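Local coordinates for peptide ABC transporter, peptide-binding protein (Enterococcus faecalis, PDB 3O6P) that probably binds peptides outside the cell for an ABC-type peptide importer, the present chain being one piece of the longer binding protein, at residues K70-Q75 with N211-I216; M101-S106 with E116-S121; K112-F117 with V223-K228; S158-Y161 with S165-L168. All coordinates share one frame; numbering follows the deposited sequence.

Interaction 1 (K70-Q75 with N211-I216)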
loop_
_atom_site.group_PDB
_atom_site.type_symbol
_atom_site.label_atom_id
_atom_site.label_comp_id
_atom_site.label_asym_id
_atom_site.label_seq_id
_atom_site.Cartn_x
_atom_site.Cartn_y
_atom_site.Cartn_z
ATOM N N LYS A 70 -11.549 8.749 8.568
ATOM C CA LYS A 70 -11.783 8.778 10.014
ATOM C C LYS A 70 -12.610 7.569 10.466
ATOM O O LYS A 70 -12.314 6.952 11.496
ATOM C CB LYS A 70 -12.450 10.084 10.449
ATOM C CG LYS A 70 -11.597 11.311 10.285
ATOM C CD LYS A 70 -12.441 12.559 10.555
ATOM C CE LYS A 70 -11.599 13.820 10.679
ATOM N NZ LYS A 70 -12.309 14.863 11.497
ATOM N N GLU A 71 -13.639 7.236 9.693
ATOM C CA GLU A 71 -14.486 6.091 9.997
ATOM C C GLU A 71 -13.731 4.763 9.904
ATOM O O GLU A 71 -13.960 3.856 10.709
ATOM C CB GLU A 71 -15.711 6.066 9.079
ATOM C CG GLU A 71 -16.811 7.006 9.503
ATOM C CD GLU A 71 -18.119 6.706 8.798
ATOM O OE1 GLU A 71 -18.385 7.366 7.780
ATOM O OE2 GLU A 71 -18.869 5.807 9.242
ATOM N N ALA A 72 -12.836 4.658 8.922
ATOM C CA ALA A 72 -12.090 3.434 8.702
ATOM C C ALA A 72 -11.069 3.236 9.818
ATOM O O ALA A 72 -10.749 2.105 10.168
ATOM C CB ALA A 72 -11.395 3.456 7.317
ATOM N N GLY A 73 -10.588 4.331 10.389
ATOM C CA GLY A 73 -9.393 4.275 11.263
ATOM C C GLY A 73 -8.095 4.037 10.484
ATOM O O GLY A 73 -8.087 3.968 9.257
ATOM N N SER A 74 -6.980 3.933 11.209
ATOM C CA SER A 74 -5.689 3.718 10.582
ATOM C C SER A 74 -5.019 2.508 11.189
ATOM O O SER A 74 -4.987 2.380 12.425
ATOM C CB SER A 74 -4.771 4.940 10.806
ATOM O OG SER A 74 -3.505 4.716 10.188
ATOM N N GLN A 75 -4.429 1.662 10.338
ATOM C CA GLN A 75 -3.567 0.570 10.822
ATOM C C GLN A 75 -2.102 0.774 10.400
ATOM O O GLN A 75 -1.268 -0.160 10.462
ATOM C CB GLN A 75 -4.128 -0.765 10.309
ATOM C CG GLN A 75 -5.606 -0.899 10.760
ATOM C CD GLN A 75 -6.218 -2.248 10.510
ATOM O OE1 GLN A 75 -7.084 -2.413 9.627
ATOM N NE2 GLN A 75 -5.804 -3.222 11.305
ATOM N N ASN A 211 -15.251 -1.710 4.978
ATOM C CA ASN A 211 -14.734 -3.038 5.219
ATOM C C ASN A 211 -13.596 -3.431 4.277
ATOM O O ASN A 211 -12.636 -4.096 4.714
ATOM C CB ASN A 211 -15.862 -4.079 5.221
ATOM C CG ASN A 211 -16.611 -4.109 6.535
ATOM O OD1 ASN A 211 -15.999 -4.047 7.599
ATOM N ND2 ASN A 211 -17.948 -4.216 6.469
ATOM N N ALA A 212 -13.693 -2.999 3.016
ATOM C CA ALA A 212 -12.603 -3.210 2.055
ATOM C C ALA A 212 -11.329 -2.512 2.518
ATOM O O ALA A 212 -10.253 -3.133 2.598
ATOM C CB ALA A 212 -12.991 -2.736 0.660
ATOM N N GLU A 213 -11.445 -1.228 2.861
ATOM C CA GLU A 213 -10.265 -0.482 3.367
ATOM C C GLU A 213 -9.673 -1.191 4.583
ATOM O O GLU A 213 -8.468 -1.380 4.658
ATOM C CB GLU A 213 -10.677 0.961 3.738
ATOM C CG GLU A 213 -9.629 1.772 4.528
ATOM C CD GLU A 213 -8.531 2.448 3.693
ATOM O OE1 GLU A 213 -8.624 2.526 2.449
ATOM O OE2 GLU A 213 -7.562 2.937 4.318
ATOM N N LYS A 214 -10.508 -1.547 5.550
ATOM C CA LYS A 214 -10.001 -2.178 6.787
ATOM C C LYS A 214 -9.390 -3.537 6.483
ATOM O O LYS A 214 -8.476 -3.986 7.186
ATOM C CB LYS A 214 -11.088 -2.294 7.851
ATOM C CG LYS A 214 -11.557 -0.924 8.363
ATOM C CD LYS A 214 -12.407 -0.993 9.597
ATOM C CE LYS A 214 -13.792 -1.412 9.360
ATOM N NZ LYS A 214 -14.565 -1.264 10.681
ATOM N N THR A 215 -9.885 -4.209 5.442
ATOM C CA THR A 215 -9.329 -5.534 5.119
ATOM C C THR A 215 -7.914 -5.422 4.532
ATOM O O THR A 215 -6.988 -6.080 5.004
ATOM C CB THR A 215 -10.238 -6.278 4.139
ATOM O OG1 THR A 215 -11.528 -6.467 4.757
ATOM C CG2 THR A 215 -9.645 -7.656 3.781
ATOM N N ILE A 216 -7.746 -4.574 3.532
ATOM C CA ILE A 216 -6.420 -4.437 2.906
ATOM C C ILE A 216 -5.407 -3.802 3.851
ATOM O O ILE A 216 -4.239 -4.175 3.836
ATOM C CB ILE A 216 -6.478 -3.738 1.526
ATOM C CG1 ILE A 216 -5.140 -3.899 0.790
ATOM C CG2 ILE A 216 -6.941 -2.281 1.646
ATOM C CD1 ILE A 216 -5.215 -3.475 -0.671
HETATM O O HOH W 1 -13.875 1.386 12.036
HETATM O O HOH W 2 -7.330 2.425 6.979
#

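Interaction 2 (M101-S106 with E116-S121)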
loop_
_atom_site.group_PDB
_atom_site.type_symbol
_atom_site.label_atom_id
_atom_site.label_comp_id
_atom_site.label_asym_id
_atom_site.label_seq_id
_atom_site.Cartn_x
_atom_site.Cartn_y
_atom_site.Cartn_z
HETATM N N MSE A 101 15.596 -7.763 -1.780
HETATM C CA MSE A 101 14.446 -7.239 -2.522
HETATM C C MSE A 101 14.790 -5.955 -3.231
HETATM O O MSE A 101 15.489 -5.109 -2.685
HETATM C CB MSE A 101 13.257 -7.016 -1.592
HETATM C CG MSE A 101 13.518 -6.038 -0.461
HETATM SE SE MSE A 101 11.923 -5.764 0.652
HETATM C CE MSE A 101 10.878 -4.784 -0.630
ATOM N N ASP A 102 14.272 -5.807 -4.444
ATOM C CA ASP A 102 14.485 -4.607 -5.226
ATOM C C ASP A 102 13.225 -3.748 -5.188
ATOM O O ASP A 102 12.122 -4.273 -5.277
ATOM C CB ASP A 102 14.797 -4.993 -6.680
ATOM C CG ASP A 102 15.167 -3.801 -7.526
ATOM O OD1 ASP A 102 16.230 -3.198 -7.272
ATOM O OD2 ASP A 102 14.409 -3.487 -8.471
ATOM N N ILE A 103 13.379 -2.431 -5.088
ATOM C CA ILE A 103 12.224 -1.540 -5.213
ATOM C C ILE A 103 12.325 -0.791 -6.547
ATOM O O ILE A 103 13.237 0.015 -6.752
ATOM C CB ILE A 103 12.128 -0.490 -4.072
ATOM C CG1 ILE A 103 12.253 -1.144 -2.702
ATOM C CG2 ILE A 103 10.795 0.319 -4.189
ATOM C CD1 ILE A 103 12.362 -0.125 -1.570
ATOM N N LEU A 104 11.382 -1.068 -7.437
ATOM C CA LEU A 104 11.273 -0.374 -8.704
ATOM C C LEU A 104 10.602 0.977 -8.439
ATOM O O LEU A 104 9.651 1.054 -7.663
ATOM C CB LEU A 104 10.417 -1.229 -9.630
ATOM C CG LEU A 104 10.136 -0.770 -11.050
ATOM C CD1 LEU A 104 11.442 -0.729 -11.865
ATOM C CD2 LEU A 104 9.106 -1.743 -11.666
ATOM N N SER A 105 11.093 2.044 -9.056
ATOM C CA SER A 105 10.476 3.349 -8.847
ATOM C C SER A 105 10.650 4.244 -10.051
ATOM O O SER A 105 11.337 3.898 -11.020
ATOM C CB SER A 105 11.077 4.051 -7.621
ATOM O OG SER A 105 12.382 4.547 -7.907
ATOM N N SER A 106 10.021 5.408 -9.968
ATOM C CA SER A 106 10.264 6.494 -10.899
ATOM C C SER A 106 11.688 6.996 -10.679
ATOM O O SER A 106 12.226 6.911 -9.560
ATOM C CB SER A 106 9.278 7.628 -10.634
ATOM O OG SER A 106 9.566 8.751 -11.437
ATOM N N GLU A 116 15.075 6.066 -1.798
ATOM C CA GLU A 116 16.298 6.019 -0.985
ATOM C C GLU A 116 15.968 5.917 0.509
ATOM O O GLU A 116 16.564 5.109 1.242
ATOM C CB GLU A 116 17.181 7.252 -1.257
ATOM C CG GLU A 116 18.344 7.406 -0.288
ATOM C CD GLU A 116 19.217 8.643 -0.583
ATOM O OE1 GLU A 116 18.677 9.749 -0.800
ATOM O OE2 GLU A 116 20.449 8.501 -0.588
ATOM N N PHE A 117 15.007 6.727 0.949
ATOM C CA PHE A 117 14.592 6.733 2.340
ATOM C C PHE A 117 13.919 5.397 2.681
ATOM O O PHE A 117 14.173 4.824 3.722
ATOM C CB PHE A 117 13.637 7.905 2.624
ATOM C CG PHE A 117 13.184 7.956 4.073
ATOM C CD1 PHE A 117 13.999 8.522 5.036
ATOM C CD2 PHE A 117 11.944 7.410 4.468
ATOM C CE1 PHE A 117 13.601 8.558 6.378
ATOM C CE2 PHE A 117 11.532 7.443 5.806
ATOM C CZ PHE A 117 12.372 8.018 6.769
ATOM N N VAL A 118 13.060 4.903 1.795
ATOM C CA VAL A 118 12.393 3.607 2.038
ATOM C C VAL A 118 13.369 2.431 2.072
ATOM O O VAL A 118 13.297 1.575 2.961
ATOM C CB VAL A 118 11.280 3.387 1.019
ATOM C CG1 VAL A 118 10.714 1.981 1.141
ATOM C CG2 VAL A 118 10.183 4.420 1.298
ATOM N N GLN A 119 14.280 2.404 1.102
ATOM C CA GLN A 119 15.342 1.402 1.055
ATOM C C GLN A 119 16.163 1.427 2.334
ATOM O O GLN A 119 16.374 0.375 2.936
ATOM C CB GLN A 119 16.243 1.689 -0.154
ATOM C CG GLN A 119 17.521 0.913 -0.171
ATOM C CD GLN A 119 18.547 1.518 -1.140
ATOM O OE1 GLN A 119 18.626 2.768 -1.371
ATOM N NE2 GLN A 119 19.327 0.646 -1.732
ATOM N N GLY A 120 16.628 2.613 2.762
ATOM C CA GLY A 120 17.439 2.680 3.991
ATOM C C GLY A 120 16.675 2.219 5.219
ATOM O O GLY A 120 17.221 1.530 6.101
ATOM N N SER A 121 15.416 2.623 5.294
ATOM C CA SER A 121 14.580 2.299 6.455
ATOM C C SER A 121 14.364 0.790 6.612
ATOM O O SER A 121 14.551 0.225 7.703
ATOM C CB SER A 121 13.218 2.994 6.329
ATOM O OG SER A 121 13.338 4.418 6.395
#

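Interaction 3 (K112-F117 with V223-K228)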
loop_
_atom_site.group_PDB
_atom_site.type_symbol
_atom_site.label_atom_id
_atom_site.label_comp_id
_atom_site.label_asym_id
_atom_site.label_seq_id
_atom_site.Cartn_x
_atom_site.Cartn_y
_atom_site.Cartn_z
ATOM N N LYS A 112 13.150 9.499 -6.385
ATOM C CA LYS A 112 14.459 8.963 -5.962
ATOM C C LYS A 112 14.706 9.193 -4.453
ATOM O O LYS A 112 15.187 8.297 -3.775
ATOM C CB LYS A 112 15.599 9.561 -6.795
ATOM C CG LYS A 112 15.599 9.160 -8.265
ATOM C CD LYS A 112 16.703 9.986 -8.929
ATOM C CE LYS A 112 17.150 9.482 -10.273
ATOM N NZ LYS A 112 18.242 10.398 -10.707
ATOM N N LYS A 113 14.376 10.373 -3.933
ATOM C CA LYS A 113 14.568 10.620 -2.498
ATOM C C LYS A 113 13.638 9.739 -1.638
ATOM O O LYS A 113 14.048 9.243 -0.574
ATOM C CB LYS A 113 14.397 12.100 -2.170
ATOM C CG LYS A 113 15.467 13.005 -2.774
ATOM C CD LYS A 113 16.867 12.427 -2.678
ATOM C CE LYS A 113 17.938 13.497 -2.917
ATOM N NZ LYS A 113 17.671 14.417 -4.059
ATOM N N THR A 114 12.411 9.509 -2.114
ATOM C CA THR A 114 11.490 8.597 -1.434
ATOM C C THR A 114 12.040 7.179 -1.419
ATOM O O THR A 114 12.093 6.541 -0.355
ATOM C CB THR A 114 10.101 8.610 -2.129
ATOM O OG1 THR A 114 9.529 9.898 -1.917
ATOM C CG2 THR A 114 9.163 7.541 -1.536
ATOM N N VAL A 115 12.474 6.692 -2.584
ATOM C CA VAL A 115 12.920 5.297 -2.645
ATOM C C VAL A 115 14.184 5.074 -1.813
ATOM O O VAL A 115 14.321 4.011 -1.191
ATOM C CB VAL A 115 12.987 4.690 -4.100
ATOM C CG1 VAL A 115 14.201 5.201 -4.898
ATOM C CG2 VAL A 115 12.979 3.164 -4.039
ATOM N N GLU A 116 15.075 6.066 -1.798
ATOM C CA GLU A 116 16.298 6.019 -0.985
ATOM C C GLU A 116 15.968 5.917 0.509
ATOM O O GLU A 116 16.564 5.109 1.242
ATOM C CB GLU A 116 17.181 7.252 -1.257
ATOM C CG GLU A 116 18.344 7.406 -0.288
ATOM C CD GLU A 116 19.217 8.643 -0.583
ATOM O OE1 GLU A 116 18.677 9.749 -0.800
ATOM O OE2 GLU A 116 20.449 8.501 -0.588
ATOM N N PHE A 117 15.007 6.727 0.949
ATOM C CA PHE A 117 14.592 6.733 2.340
ATOM C C PHE A 117 13.919 5.397 2.681
ATOM O O PHE A 117 14.173 4.824 3.722
ATOM C CB PHE A 117 13.637 7.905 2.624
ATOM C CG PHE A 117 13.184 7.956 4.073
ATOM C CD1 PHE A 117 13.999 8.522 5.036
ATOM C CD2 PHE A 117 11.944 7.410 4.468
ATOM C CE1 PHE A 117 13.601 8.558 6.378
ATOM C CE2 PHE A 117 11.532 7.443 5.806
ATOM C CZ PHE A 117 12.372 8.018 6.769
ATOM N N VAL A 223 1.455 -1.095 0.649
ATOM C CA VAL A 223 2.099 -0.306 1.719
ATOM C C VAL A 223 1.986 1.187 1.360
ATOM O O VAL A 223 2.819 1.703 0.601
ATOM C CB VAL A 223 3.588 -0.725 1.957
ATOM C CG1 VAL A 223 4.218 0.144 3.082
ATOM C CG2 VAL A 223 3.688 -2.211 2.323
ATOM N N PRO A 224 0.938 1.879 1.855
ATOM C CA PRO A 224 0.836 3.335 1.562
ATOM C C PRO A 224 1.995 4.097 2.175
ATOM O O PRO A 224 2.423 3.776 3.283
ATOM C CB PRO A 224 -0.505 3.735 2.215
ATOM C CG PRO A 224 -1.291 2.424 2.289
ATOM C CD PRO A 224 -0.212 1.406 2.660
ATOM N N LEU A 225 2.521 5.060 1.417
ATOM C CA LEU A 225 3.674 5.843 1.853
ATOM C C LEU A 225 3.281 7.256 2.289
ATOM O O LEU A 225 3.757 7.741 3.322
ATOM C CB LEU A 225 4.733 5.888 0.745
ATOM C CG LEU A 225 5.299 4.527 0.332
ATOM C CD1 LEU A 225 6.268 4.770 -0.826
ATOM C CD2 LEU A 225 6.017 3.874 1.538
ATOM N N PHE A 226 2.423 7.919 1.508
ATOM C CA PHE A 226 1.959 9.250 1.869
ATOM C C PHE A 226 0.748 9.620 1.035
ATOM O O PHE A 226 0.436 8.949 0.044
ATOM C CB PHE A 226 3.078 10.316 1.711
ATOM C CG PHE A 226 3.651 10.432 0.303
ATOM C CD1 PHE A 226 3.032 11.256 -0.645
ATOM C CD2 PHE A 226 4.832 9.767 -0.059
ATOM C CE1 PHE A 226 3.556 11.407 -1.968
ATOM C CE2 PHE A 226 5.375 9.900 -1.364
ATOM C CZ PHE A 226 4.728 10.728 -2.326
ATOM N N GLN A 227 0.063 10.681 1.453
ATOM C CA GLN A 227 -1.040 11.272 0.680
ATOM C C GLN A 227 -0.632 12.681 0.230
ATOM O O GLN A 227 0.080 13.389 0.938
ATOM C CB GLN A 227 -2.302 11.323 1.551
ATOM C CG GLN A 227 -3.444 12.161 0.958
ATOM C CD GLN A 227 -4.632 12.250 1.888
ATOM O OE1 GLN A 227 -4.867 11.358 2.729
ATOM N NE2 GLN A 227 -5.398 13.330 1.750
ATOM N N LYS A 228 -1.065 13.078 -0.958
ATOM C CA LYS A 228 -0.801 14.437 -1.426
ATOM C C LYS A 228 -2.109 14.874 -2.049
ATOM O O LYS A 228 -2.532 14.311 -3.063
ATOM C CB LYS A 228 0.372 14.445 -2.422
ATOM C CG LYS A 228 0.969 15.851 -2.697
ATOM C CD LYS A 228 2.349 15.739 -3.352
ATOM C CE LYS A 228 3.057 17.090 -3.497
ATOM N NZ LYS A 228 2.162 18.094 -4.077
#

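Interaction 4 (S158-Y161 with S165-L168)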
loop_
_atom_site.group_PDB
_atom_site.type_symbol
_atom_site.label_atom_id
_atom_site.label_comp_id
_atom_site.label_asym_id
_atom_site.label_seq_id
_atom_site.Cartn_x
_atom_site.Cartn_y
_atom_site.Cartn_z
ATOM N N SER A 158 -4.440 8.817 -8.241
ATOM C CA SER A 158 -5.121 10.087 -8.010
ATOM C C SER A 158 -6.541 9.909 -8.449
ATOM O O SER A 158 -6.808 9.330 -9.508
ATOM C CB SER A 158 -4.511 11.224 -8.856
ATOM O OG SER A 158 -3.250 11.640 -8.338
ATOM N N ALA A 159 -7.439 10.472 -7.647
ATOM C CA ALA A 159 -8.876 10.321 -7.810
ATOM C C ALA A 159 -9.505 11.321 -8.793
ATOM O O ALA A 159 -9.568 12.518 -8.529
ATOM C CB ALA A 159 -9.545 10.444 -6.448
ATOM N N ASP A 160 -9.991 10.832 -9.921
ATOM C CA ASP A 160 -10.755 11.701 -10.817
ATOM C C ASP A 160 -12.024 12.252 -10.138
ATOM O O ASP A 160 -12.280 13.456 -10.207
ATOM C CB ASP A 160 -11.067 11.001 -12.140
ATOM C CG ASP A 160 -11.758 9.643 -11.957
ATOM O OD1 ASP A 160 -11.599 8.975 -10.897
ATOM O OD2 ASP A 160 -12.466 9.238 -12.903
ATOM N N TYR A 161 -12.787 11.373 -9.472
ATOM C CA TYR A 161 -13.880 11.787 -8.575
ATOM C C TYR A 161 -13.698 11.238 -7.167
ATOM O O TYR A 161 -13.117 10.156 -6.963
ATOM C CB TYR A 161 -15.261 11.412 -9.130
ATOM C CG TYR A 161 -15.611 12.194 -10.373
ATOM C CD1 TYR A 161 -16.233 13.446 -10.288
ATOM C CD2 TYR A 161 -15.289 11.700 -11.637
ATOM C CE1 TYR A 161 -16.545 14.176 -11.435
ATOM C CE2 TYR A 161 -15.588 12.414 -12.782
ATOM C CZ TYR A 161 -16.216 13.651 -12.679
ATOM O OH TYR A 161 -16.513 14.355 -13.826
ATOM N N SER A 165 -14.073 3.962 -3.845
ATOM C CA SER A 165 -13.918 2.794 -4.707
ATOM C C SER A 165 -12.867 3.031 -5.793
ATOM O O SER A 165 -12.313 2.068 -6.306
ATOM C CB SER A 165 -15.244 2.416 -5.365
ATOM O OG SER A 165 -15.651 3.423 -6.267
ATOM N N SER A 166 -12.612 4.292 -6.148
ATOM C CA SER A 166 -11.583 4.618 -7.139
ATOM C C SER A 166 -10.252 4.009 -6.706
ATOM O O SER A 166 -9.492 3.516 -7.535
ATOM C CB SER A 166 -11.444 6.124 -7.284
ATOM O OG SER A 166 -10.488 6.460 -8.265
ATOM N N PHE A 167 -9.977 4.047 -5.405
ATOM C CA PHE A 167 -8.748 3.459 -4.863
ATOM C C PHE A 167 -8.888 1.974 -4.574
ATOM O O PHE A 167 -7.991 1.181 -4.882
ATOM C CB PHE A 167 -8.355 4.188 -3.580
ATOM C CG PHE A 167 -7.895 5.591 -3.828
ATOM C CD1 PHE A 167 -6.524 5.883 -3.919
ATOM C CD2 PHE A 167 -8.832 6.628 -4.015
ATOM C CE1 PHE A 167 -6.100 7.169 -4.185
ATOM C CE2 PHE A 167 -8.409 7.926 -4.254
ATOM C CZ PHE A 167 -7.028 8.194 -4.358
ATOM N N LEU A 168 -10.014 1.604 -3.966
ATOM C CA LEU A 168 -10.178 0.244 -3.490
ATOM C C LEU A 168 -10.280 -0.753 -4.658
ATOM O O LEU A 168 -9.725 -1.849 -4.580
ATOM C CB LEU A 168 -11.386 0.137 -2.563
ATOM C CG LEU A 168 -11.302 1.021 -1.314
ATOM C CD1 LEU A 168 -12.702 1.157 -0.690
ATOM C CD2 LEU A 168 -10.309 0.421 -0.281
HETATM O O HOH W 3 -11.144 5.895 -10.932
#

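Interaction 1 (K70-Q75 with N211-I216)
Ala72, in the last turn of helix 68-72, comes closest to Lys214 in the last turns of helix 202-218, with 6.3 Å between their CA atoms, and Gly73 then leaves the helix with positive phi (72°). The apolar part of the contact is small: the methyl CB of Ala72 rests on CG of Glu213 at 3.7 Å. Glu213 carries CG anti to its backbone N (chi1 169°) and then bends at chi2 (83°), so that its methylene meets the methyl while the carboxylate turns away from it. On the neighbouring side Lys214 lays its aliphatic chain along the end of the short helix, CD lying 3.6 Å from O of Ala72. Two waters bridge the segments. One donates to Glu71 O and accepts from Lys214 NZ at 3.1 Å, tying the ammonium to the helix end. The other donates both to Gly73 O and, at 2.7 Å, to Glu213 OE2. The buried Glu213 carboxylate also takes the backbone N-H groups of Leu53 (on OE2) and Val54 (on OE1), which probably favours its charged form. Helix 202-218 thus has the end of helix 68-72 and the loop after it on one flank, while Ala212 and Ile216 pack on Phe187 of helix 185-195 and Leu168 of helix 165-168 touches Ala212 and Glu213.

Interaction 2 (M101-S106 with E116-S121)
Strand 99-106, helix 109-125 and strand 129-136 form a beta-alpha-beta unit, and this buried contact is where the helix lies on its first strand. Ile103 does the reaching: its CD1 meets CG1 of Val118 at 3.8 Å, the two side chains crossing at about a right angle. CG1 of Ile103 stands anti to the carbonyl carbon (chi1 -50°) and the chain runs on extended, which pushes CD1 out from the strand as far as the helix backbone, 4.1 Å from N of Gln119. The interface is therefore one methyl set against a valine branch and a turn of helix, with no hydrogen bond across it. Gln119, beside Val118, sends its amide elsewhere: NE2 donates to O of Val131, tying the helix to the second strand of the unit. Ile103 also pairs through its backbone with Thr132 and Ser134, and its side chain touches Val131 and Ile154, so it is part of the sheet's own packing as well. An aliphatic strand residue pressed under the connecting helix, between parallel neighbours, is the usual core of a beta-alpha-beta crossover.

Interaction 3 (K112-F117 with V223-K228)
A sparse, buried helix-on-sheet contact sets Thr114 of helix 109-125 against strand 223-228, an outermost strand of the five-stranded mixed sheet. Even the nearest CA atoms, those of Thr114 and Leu225, are 8.9 Å apart, so side chains alone make the contact. The two branches of Thr114 meet different residues. CG2, anti to the backbone N, approaches CD1 of Leu225 at 4.1 Å, a loose apolar touch. OG1 lies 4.2 Å from CE2 of Phe226, approaching that ring obliquely; the hydroxyl is bonded to O of Ser110, one turn earlier in its own helix, and that bond helps hold the orientation of both branches. Consecutive strand residues normally point to opposite sides of a sheet, yet Leu225 and Phe226 both turn toward the helix. A classic beta bulge explains this: both pair with Gln7 of strand 5-11, and Leu225 departs from extended geometry (psi -44°). Phe226 turns its ring toward Thr114, with CG between the backbone N and the carbonyl carbon (chi1 59°). Helix 35-43 packs beside the contact, Leu43 on Thr114 and Val39 on Phe226, while Val115, next on helix 109-125, packs on Ile103 of strand 99-106.

Interaction 4 (S158-Y161 with S165-L168)
Ala159 and Phe167 make the tightest contact here, the methyl CB lying 3.5 Å from ring atom CE2 and meeting the ring obliquely. CZ of the same ring reaches back to the backbone, 4.0 Å from N of Ala159. Phe167 has CG anti to the carbonyl carbon (chi1 -69°), which turns the ring from the short helix 165-168 back toward the chain leaving strand 152-158. The polar side of the contact runs through a water. Asp160 OD1 and Ser166 OG are 3.8 Å apart, and the water between them donates to OD1 at 3.1 Å and lies 2.8 Å from OG in a second hydrogen bond. OD1 also receives a weak bond from N of Tyr161, which helps keep the carboxylate folded against its own backbone. In the next shell Trp157 holds two neighbouring residues of the helix: its NE1 is hydrogen-bonded to Ser166 OG, and its ring stacks edge-to-face (T-shaped) with Phe167. Met58 touches both Ala159 and Phe167, and Ala159 is tied through its backbone to Ala4. At the start of the helix, Ser165 OG bonds to Asp163 OD2. Together these contacts close a compact strand-to-helix turn, in which an aromatic side chain from the short helix folds back on the residues just past the strand end.

Overall arrangement
The four contacts fall into two groups on a fold built round a five-stranded mixed sheet. Interactions 2 and 3, with centres about 9 Å apart, share helix 109-125, which packs on strands 99-106 and 223-228 of the same sheet; Val118 touches Leu225 between them. Interactions 1 and 4, with centres about 15 Å apart, touch where Leu168 meets Ala212 and Glu213 of helix 202-218. Interactions 1 and 2, by contrast, lie on opposite sides of the chain's centre, with centres about 26 Å apart. Along the chain, 70-75 comes first, then interaction 2 with the helix of interaction 3, then interaction 4, and finally 211-216 and 223-228. Helix 202-218 packs in interaction 1 and strand 223-228 in interaction 3, so the end of the chain reaches both parts of this piece of the binding protein.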